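Local coordinates for reticulocyte-binding protein 2a (Plasmodium vivax, PDB 4Z8N) that probably binds a receptor on the surface of reticulocytes through this erythrocyte-binding domain, as part of the parasite's invasion of red cells, at residues 43-48 with 136-141. Coordinates in Å, arbitrary orientation, origin at the centre of the assembly. Numbering follows the deposited sequence.
Sequences EAKKNY and ILNSVK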
loop_
_atom_site.group_PDB
_atom_site.type_symbol
_atom_site.label_atom_id
_atom_site.label_comp_id
_atom_site.label_asym_id
_atom_site.label_seq_id
_atom_site.Cartn_x
_atom_site.Cartn_y
_atom_site.Cartn_z
ATOM N N GLU A 43 -31.545 12.492 5.136
ATOM C CA GLU A 43 -31.193 12.944 6.481
ATOM C C GLU A 43 -29.892 12.309 6.970
ATOM O O GLU A 43 -29.080 12.966 7.626
ATOM C CB GLU A 43 -32.319 12.655 7.476
ATOM C CG GLU A 43 -32.025 13.198 8.870
ATOM C CD GLU A 43 -33.132 12.916 9.866
ATOM O OE1 GLU A 43 -34.056 12.141 9.537
ATOM O OE2 GLU A 43 -33.074 13.468 10.985
ATOM N N ALA A 44 -29.694 11.034 6.651
ATOM C CA ALA A 44 -28.466 10.347 7.027
ATOM C C ALA A 44 -27.267 10.982 6.328
ATOM O O ALA A 44 -26.186 11.088 6.908
ATOM C CB ALA A 44 -28.559 8.866 6.695
ATOM N N LYS A 45 -27.471 11.419 5.089
ATOM C CA LYS A 45 -26.412 12.053 4.310
ATOM C C LYS A 45 -25.991 13.401 4.902
ATOM O O LYS A 45 -24.801 13.682 5.005
ATOM C CB LYS A 45 -26.852 12.238 2.854
ATOM C CG LYS A 45 -25.843 12.976 1.972
ATOM C CD LYS A 45 -24.712 12.063 1.514
ATOM C CE LYS A 45 -23.872 12.710 0.413
ATOM N NZ LYS A 45 -22.610 13.326 0.918
ATOM N N LYS A 46 -26.956 14.235 5.288
ATOM C CA LYS A 46 -26.618 15.551 5.829
ATOM C C LYS A 46 -25.927 15.404 7.182
ATOM O O LYS A 46 -24.956 16.113 7.464
ATOM C CB LYS A 46 -27.855 16.461 5.954
ATOM C CG LYS A 46 -29.188 15.761 6.061
ATOM C CD LYS A 46 -30.379 16.716 5.909
ATOM C CE LYS A 46 -30.567 17.160 4.459
ATOM N NZ LYS A 46 -31.897 17.795 4.210
ATOM N N ASN A 47 -26.421 14.489 8.011
ATOM C CA ASN A 47 -25.789 14.226 9.297
ATOM C C ASN A 47 -24.375 13.677 9.138
ATOM O O ASN A 47 -23.470 14.050 9.888
ATOM C CB ASN A 47 -26.631 13.257 10.131
ATOM C CG ASN A 47 -27.856 13.916 10.735
ATOM O OD1 ASN A 47 -27.856 15.116 11.007
ATOM N ND2 ASN A 47 -28.901 13.127 10.972
ATOM N N TYR A 48 -24.181 12.799 8.157
ATOM C CA TYR A 48 -22.870 12.202 7.943
ATOM C C TYR A 48 -21.869 13.240 7.457
ATOM O O TYR A 48 -20.735 13.281 7.933
ATOM C CB TYR A 48 -22.944 11.045 6.947
ATOM C CG TYR A 48 -21.619 10.334 6.765
ATOM C CD1 TYR A 48 -21.210 9.350 7.656
ATOM C CD2 TYR A 48 -20.771 10.654 5.711
ATOM C CE1 TYR A 48 -19.997 8.700 7.500
ATOM C CE2 TYR A 48 -19.556 10.010 5.548
ATOM C CZ TYR A 48 -19.176 9.034 6.445
ATOM O OH TYR A 48 -17.971 8.390 6.288
ATOM N N ILE A 136 -25.657 7.242 13.073
ATOM C CA ILE A 136 -26.055 8.207 12.053
ATOM C C ILE A 136 -27.034 7.568 11.072
ATOM O O ILE A 136 -27.969 8.215 10.597
ATOM C CB ILE A 136 -24.830 8.761 11.295
ATOM C CG1 ILE A 136 -23.976 9.618 12.230
ATOM C CG2 ILE A 136 -25.256 9.589 10.091
ATOM C CD1 ILE A 136 -22.792 10.260 11.547
ATOM N N LEU A 137 -26.832 6.284 10.793
ATOM C CA LEU A 137 -27.701 5.562 9.871
ATOM C C LEU A 137 -29.039 5.182 10.506
ATOM O O LEU A 137 -29.857 4.510 9.878
ATOM C CB LEU A 137 -26.995 4.311 9.344
ATOM C CG LEU A 137 -26.562 4.399 7.878
ATOM C CD1 LEU A 137 -25.643 5.591 7.659
ATOM C CD2 LEU A 137 -25.890 3.109 7.431
ATOM N N ASN A 138 -29.262 5.610 11.746
ATOM C CA ASN A 138 -30.587 5.507 12.344
ATOM C C ASN A 138 -31.525 6.522 11.699
ATOM O O ASN A 138 -32.745 6.431 11.832
ATOM C CB ASN A 138 -30.539 5.727 13.860
ATOM C CG ASN A 138 -29.893 4.570 14.604
ATOM O OD1 ASN A 138 -29.925 3.426 14.149
ATOM N ND2 ASN A 138 -29.316 4.863 15.764
ATOM N N SER A 139 -30.938 7.488 10.996
ATOM C CA SER A 139 -31.698 8.519 10.297
ATOM C C SER A 139 -32.403 7.958 9.067
ATOM O O SER A 139 -33.298 8.597 8.513
ATOM C CB SER A 139 -30.784 9.677 9.891
ATOM O OG SER A 139 -30.240 10.321 11.030
ATOM N N VAL A 140 -31.988 6.771 8.636
ATOM C CA VAL A 140 -32.691 6.068 7.571
ATOM C C VAL A 140 -34.111 5.785 8.042
ATOM O O VAL A 140 -34.321 5.031 8.991
ATOM C CB VAL A 140 -31.986 4.760 7.182
ATOM C CG1 VAL A 140 -32.779 4.034 6.108
ATOM C CG2 VAL A 140 -30.574 5.048 6.701
ATOM N N LYS A 141 -35.078 6.397 7.370
ATOM C CA LYS A 141 -36.442 6.485 7.883
ATOM C C LYS A 141 -37.164 5.143 8.014
ATOM O O LYS A 141 -38.001 4.977 8.902
ATOM C CB LYS A 141 -37.254 7.436 7.002
ATOM C CG LYS A 141 -36.702 8.856 7.003
ATOM C CD LYS A 141 -37.591 9.820 6.238
ATOM C CE LYS A 141 -37.148 11.258 6.467
ATOM N NZ LYS A 141 -37.312 12.101 5.251
#
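Close approach of the two backbones, 4.9 Å between the CA atoms of A44 and S139, is allowed by the small side chains of these two residues. The CB of S139 lies 3.7 Å from the N of A44 and 4.0 Å from its CB. With chi1 in the m well, the S139 hydroxyl turns back to donate to the O of I136 (OG to O, 3.1 Å) and also accepts a hydrogen bond from N47, ND2 to OG 3.1 Å. The extended tt side chain of E43 lays its CG 3.9 Å from the CB of S139. I136, in its mt rotamer, sets CG2 3.6 Å from the O of A44 and 3.9 Å from the CB of N47, while its CD1 meets the Y48 ring obliquely; the Y48 hydroxyl bonds to the F31 carbonyl. L137 CD1 and V140 CG2 both reach the A44 CB, at 4.5 and 4.3 Å, and their side chains continue onto helix 246-297 through F254 and L246. Thus the first turns of helix 42-69 pack against I136 and the segment following helix 119-136, at one tip of the elongated, predominantly helical erythrocyte-binding scaffold.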